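Local coordinates for increased recombination centers protein 6 (Saccharomyces cerevisiae, PDB 3UC9) that acts as a clathrin coat accessory factor related to small G proteins and is involved in gross chromosomal rearrangements and telomere healing, at residues 33-38 against 113-118; 47-52 against 191-196; 119-124 against 134-139. All coordinates share one frame; numbering follows the deposited sequence.

Interaction 1 (33-38 against 113-118)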
# COMPACT_ATOMS: atom_id res chain seq x y z
N LEU A 33 4.41 3.93 3.68
CA LEU A 33 5.01 3.89 5.00
C LEU A 33 6.17 2.89 5.01
O LEU A 33 6.11 1.86 4.34
CB LEU A 33 3.95 3.45 6.02
CG LEU A 33 4.37 3.23 7.48
CD1 LEU A 33 4.64 4.56 8.15
CD2 LEU A 33 3.31 2.42 8.25
N SER A 34 7.22 3.21 5.76
CA SER A 34 8.26 2.23 6.09
C SER A 34 8.72 2.41 7.52
O SER A 34 8.60 3.51 8.07
CB SER A 34 9.46 2.36 5.15
OG SER A 34 10.15 3.58 5.35
N ASP A 35 9.22 1.35 8.14
CA ASP A 35 10.01 1.53 9.35
C ASP A 35 11.36 2.15 8.96
O ASP A 35 11.82 2.01 7.81
CB ASP A 35 10.15 0.25 10.20
CG ASP A 35 10.53 -0.98 9.40
OD1 ASP A 35 9.91 -1.24 8.35
OD2 ASP A 35 11.44 -1.72 9.85
N HIS A 36 11.98 2.82 9.93
CA HIS A 36 13.14 3.70 9.67
C HIS A 36 14.27 3.08 8.85
O HIS A 36 14.81 3.76 7.98
CB HIS A 36 13.71 4.26 10.97
CG HIS A 36 12.92 5.39 11.55
ND1 HIS A 36 12.32 6.36 10.77
CD2 HIS A 36 12.65 5.73 12.83
CE1 HIS A 36 11.69 7.22 11.55
NE2 HIS A 36 11.88 6.86 12.81
N PRO A 37 14.65 1.82 9.13
CA PRO A 37 15.76 1.25 8.36
C PRO A 37 15.51 1.15 6.87
O PRO A 37 16.47 1.07 6.11
CB PRO A 37 15.93 -0.15 8.96
CG PRO A 37 15.36 -0.06 10.34
CD PRO A 37 14.24 0.94 10.24
N HIS A 38 14.25 1.15 6.44
CA HIS A 38 13.93 1.01 5.01
C HIS A 38 13.48 2.31 4.35
O HIS A 38 12.88 2.28 3.28
CB HIS A 38 12.89 -0.10 4.82
CG HIS A 38 13.23 -1.34 5.58
ND1 HIS A 38 14.34 -2.11 5.29
CD2 HIS A 38 12.64 -1.91 6.66
CE1 HIS A 38 14.40 -3.11 6.14
NE2 HIS A 38 13.39 -3.01 6.99
N ARG A 113 9.96 -10.49 7.86
CA ARG A 113 10.48 -11.41 8.87
C ARG A 113 10.78 -10.68 10.18
O ARG A 113 10.59 -11.24 11.26
CB ARG A 113 11.74 -12.11 8.38
CG ARG A 113 11.49 -13.26 7.41
CD ARG A 113 12.73 -14.11 7.30
NE ARG A 113 12.67 -15.06 6.18
CZ ARG A 113 12.17 -16.29 6.24
NH1 ARG A 113 11.64 -16.78 7.36
NH2 ARG A 113 12.21 -17.06 5.15
N GLN A 114 11.24 -9.44 10.07
CA GLN A 114 11.59 -8.62 11.24
C GLN A 114 10.36 -7.99 11.89
O GLN A 114 10.21 -8.02 13.12
CB GLN A 114 12.59 -7.53 10.82
CG GLN A 114 13.03 -6.56 11.93
CD GLN A 114 13.92 -5.43 11.38
OE1 GLN A 114 13.89 -4.30 11.89
NE2 GLN A 114 14.69 -5.73 10.35
N THR A 115 9.49 -7.42 11.06
CA THR A 115 8.37 -6.60 11.57
C THR A 115 7.04 -7.36 11.62
O THR A 115 6.12 -6.92 12.31
CB THR A 115 8.21 -5.30 10.74
OG1 THR A 115 7.96 -5.62 9.37
CG2 THR A 115 9.47 -4.46 10.84
N LYS A 116 6.94 -8.48 10.91
CA LYS A 116 5.74 -9.32 10.92
C LYS A 116 4.43 -8.52 10.96
O LYS A 116 3.65 -8.64 11.92
CB LYS A 116 5.80 -10.31 12.09
CG LYS A 116 7.01 -11.25 12.04
CD LYS A 116 6.88 -12.39 13.04
CE LYS A 116 8.15 -13.19 13.12
NZ LYS A 116 9.23 -12.44 13.82
N PRO A 117 4.19 -7.70 9.93
CA PRO A 117 2.98 -6.89 9.90
C PRO A 117 1.69 -7.73 9.86
O PRO A 117 0.63 -7.24 10.24
CB PRO A 117 3.14 -6.04 8.62
CG PRO A 117 4.08 -6.80 7.77
CD PRO A 117 4.99 -7.53 8.70
N GLN A 118 1.80 -9.00 9.43
CA GLN A 118 0.68 -9.93 9.48
C GLN A 118 0.09 -10.13 10.89
O GLN A 118 -1.08 -10.49 11.03
CB GLN A 118 1.06 -11.29 8.87
CG GLN A 118 2.25 -11.99 9.51
CD GLN A 118 3.59 -11.65 8.89
OE1 GLN A 118 3.85 -10.51 8.49
NE2 GLN A 118 4.47 -12.64 8.81
O HOH W 1 12.66 -1.57 12.30
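The C-terminal part of strand 29-35 faces the short helix 112-115, with Asp35 and Thr115 the closest backbone pair at 8.6 Å between their CA atoms; no direct hydrogen bond spans the gap. Their side chains approach head-on, and Thr115 CG2 lies 3.5 Å from Asp35 OD2. The torsion of Thr115 (chi1 59°) tucks OG1 between its backbone N and carbonyl carbon, where it bonds to Thr110 OG1 and Asp111 O, leaving the methyl to meet Asp35. The Asp35 carboxylate is shared out: OD1 bonds to Thr110 OG1, whereas OD2 accepts from a water at 2.7 Å. The same water donates to Gln114 OE1 at 3.0 Å and so bridges two acceptor oxygens whose carboxylate and amide planes stand 89° apart. In the Rossmann-like order of small G proteins, the turn between first strand and first helix is the P-loop; by topology alone, His36-Pro37-His38 occupies the corresponding place. His38, at the N-cap position of helix 39-50, donates its backbone N to Asp35 O (2.9 Å), and Asp35 OD1 sits in the plane of the His38 ring, at its edge. Pro37 CB lies 4.2 Å above that ring's centre. Past the end of helix 112-115, Lys116 turns to positive phi, and its NZ reaches back to Arg113 O at 3.1 Å.

Interaction 2 (47-52 against 191-196)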
# COMPACT_ATOMS: atom_id res chain seq x y z
N GLN A 47 10.12 6.54 -6.52
CA GLN A 47 10.61 6.88 -7.84
C GLN A 47 10.17 5.85 -8.89
O GLN A 47 9.73 6.22 -9.98
CB GLN A 47 12.14 7.02 -7.84
CG GLN A 47 12.76 7.34 -9.21
CD GLN A 47 12.18 8.61 -9.82
OE1 GLN A 47 12.07 9.64 -9.15
NE2 GLN A 47 11.81 8.55 -11.11
N ASP A 48 10.29 4.57 -8.56
CA ASP A 48 10.02 3.50 -9.52
C ASP A 48 8.54 3.35 -9.88
O ASP A 48 8.18 3.13 -11.03
CB ASP A 48 10.58 2.16 -9.02
CG ASP A 48 12.11 2.12 -9.00
OD1 ASP A 48 12.76 2.96 -9.68
OD2 ASP A 48 12.67 1.26 -8.29
N LEU A 49 7.67 3.47 -8.88
CA LEU A 49 6.24 3.27 -9.10
C LEU A 49 5.52 4.56 -9.46
O LEU A 49 4.66 4.56 -10.34
CB LEU A 49 5.62 2.65 -7.84
CG LEU A 49 4.14 2.28 -7.95
CD1 LEU A 49 3.86 1.39 -9.14
CD2 LEU A 49 3.70 1.61 -6.64
N PHE A 50 5.85 5.65 -8.77
CA PHE A 50 5.12 6.91 -8.92
C PHE A 50 5.89 8.02 -9.63
O PHE A 50 5.34 9.09 -9.87
CB PHE A 50 4.68 7.44 -7.56
CG PHE A 50 3.75 6.52 -6.83
CD1 PHE A 50 2.48 6.27 -7.31
CD2 PHE A 50 4.14 5.91 -5.65
CE1 PHE A 50 1.62 5.42 -6.64
CE2 PHE A 50 3.29 5.07 -4.98
CZ PHE A 50 2.03 4.83 -5.47
N HIS A 51 7.16 7.76 -9.95
CA HIS A 51 8.03 8.77 -10.57
C HIS A 51 8.05 10.05 -9.74
O HIS A 51 7.96 11.17 -10.27
CB HIS A 51 7.59 9.02 -12.02
CG HIS A 51 7.40 7.75 -12.79
ND1 HIS A 51 6.16 7.28 -13.17
CD2 HIS A 51 8.29 6.82 -13.21
CE1 HIS A 51 6.30 6.14 -13.81
NE2 HIS A 51 7.58 5.83 -13.85
N CYS A 52 8.19 9.85 -8.43
CA CYS A 52 8.19 10.92 -7.45
C CYS A 52 9.56 10.99 -6.79
O CYS A 52 9.96 10.07 -6.08
CB CYS A 52 7.12 10.65 -6.40
SG CYS A 52 7.02 11.89 -5.11
N GLU A 191 -0.95 -2.99 -11.09
CA GLU A 191 -2.25 -3.57 -11.44
C GLU A 191 -3.29 -3.38 -10.33
O GLU A 191 -4.47 -3.14 -10.61
CB GLU A 191 -2.10 -5.06 -11.72
CG GLU A 191 -3.37 -5.74 -12.20
CD GLU A 191 -3.15 -7.18 -12.64
OE1 GLU A 191 -2.52 -7.95 -11.88
OE2 GLU A 191 -3.63 -7.54 -13.73
N ILE A 192 -2.85 -3.51 -9.09
CA ILE A 192 -3.73 -3.31 -7.95
C ILE A 192 -4.25 -1.88 -7.94
O ILE A 192 -5.43 -1.64 -7.74
CB ILE A 192 -3.03 -3.68 -6.63
CG1 ILE A 192 -2.83 -5.20 -6.55
CG2 ILE A 192 -3.84 -3.18 -5.44
CD1 ILE A 192 -2.02 -5.65 -5.32
N ILE A 193 -3.37 -0.93 -8.23
CA ILE A 193 -3.79 0.48 -8.26
C ILE A 193 -4.69 0.73 -9.47
O ILE A 193 -5.72 1.40 -9.34
CB ILE A 193 -2.57 1.42 -8.24
CG1 ILE A 193 -1.78 1.19 -6.94
CG2 ILE A 193 -3.01 2.90 -8.32
CD1 ILE A 193 -0.46 1.93 -6.85
N ASP A 194 -4.32 0.20 -10.63
CA ASP A 194 -5.11 0.33 -11.84
C ASP A 194 -6.54 -0.18 -11.68
O ASP A 194 -7.47 0.43 -12.21
CB ASP A 194 -4.49 -0.45 -13.00
CG ASP A 194 -3.30 0.24 -13.63
OD1 ASP A 194 -3.07 1.44 -13.38
OD2 ASP A 194 -2.60 -0.45 -14.40
N THR A 195 -6.71 -1.29 -10.97
CA THR A 195 -8.02 -1.95 -10.89
C THR A 195 -8.82 -1.50 -9.66
O THR A 195 -9.95 -1.94 -9.46
CB THR A 195 -7.88 -3.50 -10.92
OG1 THR A 195 -7.08 -3.95 -9.82
CG2 THR A 195 -7.24 -3.95 -12.24
N HIS A 196 -8.23 -0.61 -8.85
CA HIS A 196 -8.89 -0.03 -7.68
C HIS A 196 -10.13 0.79 -8.05
O HIS A 196 -10.13 1.51 -9.04
CB HIS A 196 -7.91 0.85 -6.89
CG HIS A 196 -8.49 1.47 -5.66
ND1 HIS A 196 -8.77 0.75 -4.51
CD2 HIS A 196 -8.85 2.75 -5.39
CE1 HIS A 196 -9.27 1.56 -3.60
NE2 HIS A 196 -9.31 2.79 -4.10
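Leu49 and Ile193, the closest backbone pair between the last turns of helices 39-50 and 185-195, keep their CA atoms 10.4 Å apart, a separation that only the ends of side chains bridge. Both CB atoms are directed at the opposing helix. The Leu49 and Ile193 side chains meet tip to tip, with Leu49 CD2 4.2 Å from Ile193 CD1. The same Ile193 methyl approaches the Phe50 ring obliquely, standing 4.1 Å from Phe50 CZ and equally far from Phe50 CE1. Ile193 delivers CD1 to this spot because CG1 is anti to its carbonyl carbon (chi1 -61°) and the chain then runs extended (chi2 173°). Within helix 39-50 the two apolar residues also pack on each other: Leu49 CG rests 4.0 Å above the Phe50 ring plane, over the ring centre. The strand order 2-3-1-4-5-6 matches that of small G proteins, in which the first and C-terminal helices are neighbours on one face of the sheet, and the positions of helices 39-50 and 185-195 are consistent with those two places. Trp65 of strand 59-66 touches both Leu49 and Ile193, and Phe133 and Trp198 also pack on Ile193. Asp194, the next residue, uses OD1 to accept from Trp65 NE1 and Asn67 ND2, tying this end of the helix to the same edge strand and the turn after it. One turn of helix is reinforced at Glu191 O, which receives Thr195 N at 2.9 Å and Thr195 OG1 at 2.8 Å from opposite faces of the carbonyl plane. Just past the end of helix 39-50, His51 leaves the helical path with positive phi.

Interaction 3 (119-124 against 134-139). Unlike the reference sequence in segment 134-139: Val137 (reference Ala).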
# COMPACT_ATOMS: atom_id res chain seq x y z
N GLU A 119 0.89 -9.89 11.92
CA GLU A 119 0.43 -9.99 13.33
C GLU A 119 -0.49 -8.85 13.75
O GLU A 119 -1.24 -8.98 14.72
CB GLU A 119 1.64 -10.05 14.27
CG GLU A 119 2.48 -11.33 14.16
CD GLU A 119 3.73 -11.32 15.05
OE1 GLU A 119 4.24 -10.23 15.38
OE2 GLU A 119 4.21 -12.42 15.41
N LEU A 120 -0.42 -7.73 13.05
CA LEU A 120 -1.20 -6.52 13.33
C LEU A 120 -2.38 -6.38 12.36
O LEU A 120 -3.27 -5.55 12.58
CB LEU A 120 -0.31 -5.28 13.19
CG LEU A 120 1.02 -5.24 13.95
CD1 LEU A 120 1.94 -4.15 13.38
CD2 LEU A 120 0.79 -5.02 15.43
N LEU A 121 -2.36 -7.17 11.29
CA LEU A 121 -3.26 -6.94 10.15
C LEU A 121 -4.75 -7.07 10.50
O LEU A 121 -5.56 -6.29 10.04
CB LEU A 121 -2.86 -7.86 8.99
CG LEU A 121 -3.12 -7.49 7.54
CD1 LEU A 121 -2.81 -6.04 7.24
CD2 LEU A 121 -2.30 -8.41 6.62
N HIS A 122 -5.12 -8.04 11.33
CA HIS A 122 -6.53 -8.19 11.68
C HIS A 122 -7.10 -6.91 12.30
O HIS A 122 -8.11 -6.37 11.85
CB HIS A 122 -6.76 -9.36 12.63
CG HIS A 122 -8.20 -9.52 13.02
ND1 HIS A 122 -9.12 -10.12 12.19
CD2 HIS A 122 -8.87 -9.13 14.13
CE1 HIS A 122 -10.30 -10.11 12.79
NE2 HIS A 122 -10.18 -9.52 13.96
N GLN A 123 -6.42 -6.40 13.32
CA GLN A 123 -6.84 -5.19 14.00
C GLN A 123 -6.76 -3.95 13.10
O GLN A 123 -7.62 -3.07 13.17
CB GLN A 123 -5.99 -4.97 15.23
CG GLN A 123 -6.25 -5.96 16.32
CD GLN A 123 -5.31 -5.76 17.48
OE1 GLN A 123 -5.65 -5.09 18.45
NE2 GLN A 123 -4.11 -6.32 17.36
N PHE A 124 -5.72 -3.87 12.27
CA PHE A 124 -5.58 -2.79 11.31
C PHE A 124 -6.77 -2.77 10.34
O PHE A 124 -7.36 -1.71 10.10
CB PHE A 124 -4.29 -2.94 10.53
CG PHE A 124 -4.01 -1.80 9.58
CD1 PHE A 124 -3.47 -0.61 10.03
CD2 PHE A 124 -4.30 -1.92 8.23
CE1 PHE A 124 -3.22 0.44 9.16
CE2 PHE A 124 -4.05 -0.88 7.35
CZ PHE A 124 -3.51 0.30 7.82
N VAL A 134 -4.48 -2.63 0.61
CA VAL A 134 -3.32 -2.72 1.51
C VAL A 134 -2.29 -3.65 0.90
O VAL A 134 -2.56 -4.84 0.72
CB VAL A 134 -3.70 -3.26 2.89
CG1 VAL A 134 -2.46 -3.30 3.77
CG2 VAL A 134 -4.79 -2.37 3.53
N VAL A 135 -1.14 -3.09 0.58
CA VAL A 135 -0.04 -3.86 -0.00
C VAL A 135 1.12 -3.84 0.97
O VAL A 135 1.57 -2.77 1.38
CB VAL A 135 0.42 -3.28 -1.34
CG1 VAL A 135 1.63 -4.07 -1.89
CG2 VAL A 135 -0.75 -3.27 -2.35
N LEU A 136 1.60 -5.03 1.32
CA LEU A 136 2.74 -5.19 2.19
C LEU A 136 3.90 -5.63 1.32
O LEU A 136 3.89 -6.74 0.76
CB LEU A 136 2.46 -6.22 3.27
CG LEU A 136 1.26 -5.87 4.17
CD1 LEU A 136 -0.06 -6.39 3.59
CD2 LEU A 136 1.48 -6.42 5.55
N VAL A 137 4.87 -4.74 1.19
CA VAL A 137 6.00 -4.94 0.29
C VAL A 137 7.18 -5.43 1.11
O VAL A 137 7.70 -4.71 1.95
CB VAL A 137 6.36 -3.64 -0.44
CG1 VAL A 137 7.58 -3.87 -1.34
CG2 VAL A 137 5.17 -3.13 -1.25
N ASN A 138 7.58 -6.67 0.87
CA ASN A 138 8.74 -7.23 1.53
C ASN A 138 10.04 -6.98 0.77
O ASN A 138 10.15 -7.34 -0.41
CB ASN A 138 8.59 -8.74 1.70
CG ASN A 138 9.85 -9.36 2.28
OD1 ASN A 138 10.26 -9.01 3.39
ND2 ASN A 138 10.48 -10.24 1.51
N VAL A 139 11.02 -6.43 1.47
CA VAL A 139 12.33 -6.14 0.89
C VAL A 139 13.41 -7.14 1.34
O VAL A 139 14.53 -7.09 0.84
CB VAL A 139 12.80 -4.70 1.20
CG1 VAL A 139 11.80 -3.69 0.67
CG2 VAL A 139 13.04 -4.51 2.70
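A beta-alpha-beta crossover leads from strand 103-110 to its parallel neighbour 133-138, and helix 121-127, on the connection, packs back on the strand that follows it. The evidence is in the alternation of the strand: Val134 and Leu136 direct their CB atoms at the helix, while Val135 and Val137 serve the other face of the sheet. Across the contact Leu121 and Val134 come nearest, 9.6 Å between CA atoms. Leu121 divides its two branches, CD1 standing 4.4 Å from Val134 CG1 and CD2 4.3 Å from Leu136 CD1. Val134 is divided in turn: with CG1 anti to its backbone N (chi1 -179°), CG2 is turned to Phe124, whose CE2 it meets at 4.2 Å. The methyl lies at the edge of that ring, near its plane, and not over a face. Ile163 and Phe165 of strand 163-167 extend the apolar surface around Leu121 and Leu136, and Trp87 packs on Phe124. All four touching residues are buried, and no hydrogen bond crosses between the segments, so helix and strand are held here by van der Waals contact and the exclusion of water, without directional bonds.

In the fold
One six-stranded sheet relates the three contacts. Interactions 1 and 3 follow each other in the chain, with centres about 9 Å apart, on the same side of the chain's centre; they touch where Pro117 CG lies 3.4 Å from Leu136 CD2. The centre of interaction 2 lies on the opposite side, about 20 Å from that of interaction 1 and about 18 Å from that of interaction 3. Its segments enclose interaction 3 along the chain and alternate with those of interaction 1. Strand 133-138 has helices on both faces: Val134 and Leu136 meet helix 121-127, while Val135 CG2 is 4.0 Å from Ile192 CD1 of helix 185-195, an arrangement consistent with the small G protein fold.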